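Local coordinates for protein ATP-dependent DNA ligase (Mycobacterium tuberculosis, PDB 6NHX) that seals breaks in double-stranded DNA at the expense of ATP and works with Ku in bacterial non-homologous end joining, at residues Q25-M31 / G164-R170; G44-L48 / L63-E68. The protein carries 1 engineered substitution. All blocks are in the same frame, centred on the assembly; numbering follows the deposited sequence.

Contact 1: residues Q25-M31 / G164-R170; sequences QWAFEGM and GVIAKRR. Engineered in segment 25-31: M31 (natural residue Lys). With ATP (adenosine-5'-triphosphate), chain B.
A27 and K168 face each other as a hydrogen-bonded antiparallel pair, and so do E29 and I166. Their four backbone bonds, such as K168 N to A27 O at 2.8 Å, hold strands 26-31 and 164-169 together. M31 N bonds to G164 O, and past the strand end R170 N to Q25 O.

On the face carrying W26, F28, A167 and R169 the contacts are mostly apolar. R169 CG sits over the six-membered ring of W26, 3.3 Å from its centroid, as a CH-pi contact. A167 CB packs on both W26 and F28. The R169 chain bends at chi3 (69°), and NH2 makes a salt bridge with D171.

On the opposite face E29 and K168 pair, next to I166 and M31. Fully extended, K168 forms a salt bridge through NZ with E29 OE1 (2.9 Å), which is also hydrogen-bonded to Y124. The engineered M31 (naturally lysine) touches I166 CD1 with CE and puts SD 3.8 Å from ATP C5'.

Adenine N6 donates to E29 OE2 (2.8 Å) and G30 O (3.0 Å), and K168 NZ donates to N1 (2.9 Å). I166 CG1 touches adenine C6 (3.5 Å). This is the adenine pocket of an ATP-dependent DNA ligase nucleotidyltransferase domain.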
# COMPACT_ATOMS: atom_id res chain seq x y z
N GLN A 25 -8.59 -24.35 4.99
CA GLN A 25 -9.25 -23.29 5.74
C GLN A 25 -8.98 -21.88 5.21
O GLN A 25 -9.74 -20.97 5.56
CB GLN A 25 -8.87 -23.35 7.22
CG GLN A 25 -9.59 -24.45 7.99
CD GLN A 25 -8.78 -25.72 8.08
OE1 GLN A 25 -9.27 -26.81 7.76
NE2 GLN A 25 -7.53 -25.61 8.52
N TRP A 26 -7.96 -21.68 4.37
CA TRP A 26 -7.50 -20.34 4.04
C TRP A 26 -7.38 -20.17 2.54
O TRP A 26 -6.86 -21.05 1.85
CB TRP A 26 -6.13 -20.05 4.67
CG TRP A 26 -6.16 -19.98 6.14
CD1 TRP A 26 -6.05 -21.03 6.99
CD2 TRP A 26 -6.32 -18.81 6.95
NE1 TRP A 26 -6.12 -20.59 8.29
CE2 TRP A 26 -6.27 -19.23 8.29
CE3 TRP A 26 -6.46 -17.45 6.67
CZ2 TRP A 26 -6.39 -18.33 9.35
CZ3 TRP A 26 -6.58 -16.57 7.71
CH2 TRP A 26 -6.54 -17.01 9.04
N ALA A 27 -7.82 -19.01 2.05
CA ALA A 27 -7.54 -18.56 0.69
C ALA A 27 -6.38 -17.57 0.76
O ALA A 27 -6.18 -16.90 1.78
CB ALA A 27 -8.77 -17.87 0.10
N PHE A 28 -5.61 -17.49 -0.33
CA PHE A 28 -4.42 -16.65 -0.36
C PHE A 28 -4.49 -15.70 -1.54
O PHE A 28 -4.72 -16.12 -2.68
CB PHE A 28 -3.17 -17.52 -0.45
CG PHE A 28 -3.06 -18.47 0.70
CD1 PHE A 28 -2.75 -18.02 1.97
CD2 PHE A 28 -3.32 -19.82 0.52
CE1 PHE A 28 -2.69 -18.90 3.04
CE2 PHE A 28 -3.27 -20.69 1.58
CZ PHE A 28 -2.93 -20.24 2.84
N GLU A 29 -4.32 -14.41 -1.26
CA GLU A 29 -4.32 -13.37 -2.28
C GLU A 29 -2.97 -12.68 -2.30
O GLU A 29 -2.27 -12.62 -1.27
CB GLU A 29 -5.37 -12.31 -1.94
CG GLU A 29 -6.82 -12.76 -2.06
CD GLU A 29 -7.80 -11.61 -1.83
OE1 GLU A 29 -8.92 -11.89 -1.37
OE2 GLU A 29 -7.44 -10.45 -2.10
N GLY A 30 -2.60 -12.13 -3.44
CA GLY A 30 -1.47 -11.22 -3.48
C GLY A 30 -1.75 -9.95 -2.69
O GLY A 30 -2.88 -9.46 -2.61
N MET A 31 -0.71 -9.43 -2.05
CA MET A 31 -0.77 -8.12 -1.40
C MET A 31 -0.41 -7.06 -2.44
O MET A 31 0.70 -7.07 -2.99
CB MET A 31 0.21 -8.06 -0.23
CG MET A 31 0.26 -6.69 0.41
SD MET A 31 1.58 -6.54 1.62
CE MET A 31 0.96 -7.62 2.91
N GLY A 164 3.69 -9.28 -1.07
CA GLY A 164 3.39 -10.25 -0.03
C GLY A 164 2.10 -10.98 -0.34
O GLY A 164 1.69 -11.09 -1.50
N VAL A 165 1.48 -11.46 0.72
CA VAL A 165 0.25 -12.25 0.66
C VAL A 165 -0.69 -11.79 1.75
O VAL A 165 -0.26 -11.45 2.85
CB VAL A 165 0.56 -13.76 0.79
CG1 VAL A 165 -0.68 -14.59 1.04
CG2 VAL A 165 1.32 -14.28 -0.42
N ILE A 166 -1.99 -11.78 1.45
CA ILE A 166 -3.05 -11.70 2.45
C ILE A 166 -3.74 -13.05 2.46
O ILE A 166 -4.32 -13.46 1.44
CB ILE A 166 -4.08 -10.59 2.17
CG1 ILE A 166 -3.42 -9.32 1.63
CG2 ILE A 166 -4.95 -10.36 3.43
CD1 ILE A 166 -2.72 -8.53 2.69
N ALA A 167 -3.72 -13.72 3.60
CA ALA A 167 -4.52 -14.92 3.77
C ALA A 167 -5.86 -14.54 4.38
O ALA A 167 -5.93 -13.74 5.32
CB ALA A 167 -3.81 -15.90 4.72
N LYS A 168 -6.94 -15.11 3.84
CA LYS A 168 -8.28 -14.82 4.33
C LYS A 168 -9.00 -16.13 4.59
O LYS A 168 -9.01 -17.03 3.74
CB LYS A 168 -9.04 -13.95 3.33
CG LYS A 168 -8.33 -12.62 3.09
CD LYS A 168 -8.98 -11.81 1.97
CE LYS A 168 -8.25 -10.49 1.73
NZ LYS A 168 -8.85 -9.77 0.57
N ARG A 169 -9.58 -16.27 5.78
CA ARG A 169 -10.26 -17.51 6.12
C ARG A 169 -11.44 -17.74 5.19
O ARG A 169 -12.25 -16.84 4.95
CB ARG A 169 -10.75 -17.45 7.56
CG ARG A 169 -9.72 -17.87 8.59
CD ARG A 169 -10.36 -18.17 9.95
NE ARG A 169 -11.16 -19.38 9.88
CZ ARG A 169 -10.72 -20.60 10.20
NH1 ARG A 169 -9.48 -20.77 10.63
NH2 ARG A 169 -11.54 -21.64 10.08
N ARG A 170 -11.55 -18.96 4.66
CA ARG A 170 -12.61 -19.25 3.70
C ARG A 170 -14.00 -19.09 4.32
O ARG A 170 -14.95 -18.75 3.61
CB ARG A 170 -12.41 -20.65 3.13
CG ARG A 170 -11.19 -20.74 2.23
CD ARG A 170 -10.94 -22.15 1.73
NE ARG A 170 -9.88 -22.18 0.72
CZ ARG A 170 -10.05 -21.82 -0.56
NH1 ARG A 170 -11.23 -21.41 -0.99
NH2 ARG A 170 -9.02 -21.87 -1.40
PG ATP B . -2.81 -1.12 7.45
O1G ATP B . -3.02 -2.61 7.59
O2G ATP B . -3.21 -0.29 8.66
O3G ATP B . -3.38 -0.57 6.16
PB ATP B . -0.25 -0.59 6.14
O1B ATP B . 1.16 -0.43 6.64
O2B ATP B . -0.88 0.45 5.23
O3B ATP B . -1.20 -0.89 7.40
PA ATP B . 0.66 -3.15 5.13
O1A ATP B . 1.18 -3.62 6.45
O2A ATP B . 1.53 -2.67 4.00
O3A ATP B . -0.41 -2.01 5.42
O5' ATP B . -0.45 -4.20 4.61
C5' ATP B . -0.92 -4.15 3.26
C4' ATP B . -2.03 -3.11 3.10
O4' ATP B . -2.58 -3.29 1.79
C3' ATP B . -3.17 -3.28 4.07
O3' ATP B . -3.84 -2.03 4.21
C2' ATP B . -4.07 -4.21 3.31
O2' ATP B . -5.43 -4.16 3.76
C1' ATP B . -3.93 -3.71 1.88
N9 ATP B . -4.06 -4.81 0.89
C8 ATP B . -3.25 -5.02 -0.18
N7 ATP B . -3.67 -6.09 -0.90
C5 ATP B . -4.78 -6.55 -0.29
C6 ATP B . -5.70 -7.66 -0.51
N6 ATP B . -5.50 -8.50 -1.53
N1 ATP B . -6.72 -7.81 0.34
C2 ATP B . -6.92 -6.98 1.38
N3 ATP B . -6.11 -5.95 1.66
C4 ATP B . -5.03 -5.71 0.88
O HOH W 1 -6.01 -21.80 -0.65

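Contact 2: residues G44-L48 / L63-E68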
# COMPACT_ATOMS: atom_id res chain seq x y z
N GLY A 44 -24.62 2.76 -13.71
CA GLY A 44 -23.43 3.13 -14.45
C GLY A 44 -22.54 4.15 -13.78
O GLY A 44 -21.46 4.45 -14.32
N ALA A 45 -22.94 4.69 -12.64
CA ALA A 45 -22.16 5.70 -11.94
C ALA A 45 -21.40 5.07 -10.78
O ALA A 45 -21.85 4.10 -10.17
CB ALA A 45 -23.07 6.81 -11.41
N VAL A 46 -20.24 5.64 -10.49
CA VAL A 46 -19.35 5.11 -9.46
C VAL A 46 -19.20 6.15 -8.36
O VAL A 46 -19.10 7.35 -8.63
CB VAL A 46 -17.99 4.73 -10.07
CG1 VAL A 46 -16.94 4.62 -9.00
CG2 VAL A 46 -18.09 3.42 -10.80
N ARG A 47 -19.18 5.68 -7.11
CA ARG A 47 -18.83 6.50 -5.95
C ARG A 47 -17.78 5.76 -5.13
O ARG A 47 -17.77 4.52 -5.07
CB ARG A 47 -20.05 6.78 -5.08
CG ARG A 47 -21.13 7.53 -5.84
CD ARG A 47 -22.39 7.68 -5.03
NE ARG A 47 -22.19 8.42 -3.80
CZ ARG A 47 -22.45 7.93 -2.59
NH1 ARG A 47 -22.90 6.69 -2.46
NH2 ARG A 47 -22.25 8.68 -1.51
N LEU A 48 -16.88 6.53 -4.50
CA LEU A 48 -15.69 5.97 -3.89
C LEU A 48 -15.55 6.42 -2.44
O LEU A 48 -15.80 7.58 -2.11
CB LEU A 48 -14.44 6.40 -4.66
CG LEU A 48 -14.44 6.11 -6.16
CD1 LEU A 48 -13.22 6.74 -6.81
CD2 LEU A 48 -14.46 4.62 -6.43
N LEU A 63 -11.44 6.18 -12.63
CA LEU A 63 -12.33 5.10 -12.23
C LEU A 63 -13.79 5.41 -12.51
O LEU A 63 -14.66 4.65 -12.06
CB LEU A 63 -12.13 4.78 -10.75
CG LEU A 63 -10.70 4.41 -10.34
CD1 LEU A 63 -10.67 3.96 -8.89
CD2 LEU A 63 -10.14 3.33 -11.25
N ARG A 64 -14.08 6.49 -13.24
CA ARG A 64 -15.47 6.79 -13.59
C ARG A 64 -16.04 5.73 -14.51
O ARG A 64 -17.23 5.40 -14.42
CB ARG A 64 -15.55 8.15 -14.28
CG ARG A 64 -15.29 9.32 -13.39
CD ARG A 64 -15.52 10.60 -14.16
NE ARG A 64 -15.18 11.76 -13.35
CZ ARG A 64 -14.68 12.88 -13.85
NH1 ARG A 64 -14.46 12.99 -15.16
NH2 ARG A 64 -14.38 13.89 -13.05
N ALA A 65 -15.22 5.21 -15.42
CA ALA A 65 -15.67 4.22 -16.39
C ALA A 65 -15.80 2.83 -15.79
O ALA A 65 -16.21 1.91 -16.51
CB ALA A 65 -14.70 4.18 -17.58
N LEU A 66 -15.46 2.66 -14.51
CA LEU A 66 -15.50 1.35 -13.87
C LEU A 66 -16.85 0.67 -14.05
O LEU A 66 -16.92 -0.51 -14.41
CB LEU A 66 -15.17 1.49 -12.39
CG LEU A 66 -13.96 0.78 -11.80
CD1 LEU A 66 -13.96 0.93 -10.28
CD2 LEU A 66 -13.96 -0.69 -12.18
N ALA A 67 -17.93 1.41 -13.80
CA ALA A 67 -19.27 0.84 -13.84
C ALA A 67 -19.96 0.99 -15.19
O ALA A 67 -21.10 0.55 -15.32
CB ALA A 67 -20.16 1.46 -12.77
N GLU A 68 -19.31 1.61 -16.18
CA GLU A 68 -19.95 1.73 -17.49
C GLU A 68 -20.24 0.35 -18.08
O GLU A 68 -21.18 0.20 -18.88
CB GLU A 68 -19.09 2.57 -18.43
CG GLU A 68 -18.13 1.75 -19.28
CD GLU A 68 -17.67 2.48 -20.53
OE1 GLU A 68 -17.53 1.82 -21.58
OE2 GLU A 68 -17.45 3.71 -20.46
O HOH W 2 -19.15 7.24 -12.85
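V46 meets A67 at the centre of the contact. V46 CG2 lies 3.5 Å from A67 CB, which is tighter than usual for two carbons. The same methyl also touches L66 CB at 3.8 Å. The other branch, CG1, stands anti to the backbone N (chi1 161°) and comes to 3.8 Å from L63 O. One valine thus spans the turn from L63 to A67.

Further along the strand, L48 CD1 meets L63 CD1 more loosely, at 4.3 Å. At the other end G44 CA makes a CA-H...O contact with A67 O at 3.6 Å.

The polar link is indirect. A water accepts from V46 N and donates to R64 O, both at 3.1 Å.

In the next shell, the turn is braced by its own backbone bonds, L66 N to L63 O and E68 N to A65 O. Strand 35-42, the sheet neighbour of 45-50, supplies residues to both segments: V39 touches V46 and L48, L37 touches L63, and A41 touches A67. F106 of strand 105-114 packs against L63 and L66. On the strand side, L48 N is hydrogen-bonded to T57 OG1.

The arrangement is a connecting loop folded back over the edge strand 45-50 of an antiparallel sheet in the ligase nucleotidyltransferase domain.

From the N terminus, the chain passes strand 12-15 and then strand 26-31, whose partner in contact 1 comes 133 residues later. It then runs through strand 35-42 into strand 45-50. Contact 2 closes a short loop here, between 44-48 and 63-68, before strand 74-82 begins. The chain continues through strand 105-114 and helices 124-136 and 150-160 to strand 164-169, where contact 1 closes. Contact 2 is therefore nested inside the loop of contact 1. The two do not touch: their centres are 27 Å apart and their nearest atoms about 15 Å. Contact 1 joins neighbouring strands of the mixed sheet. Contact 2 ties a loop to the antiparallel sheet of the same domain.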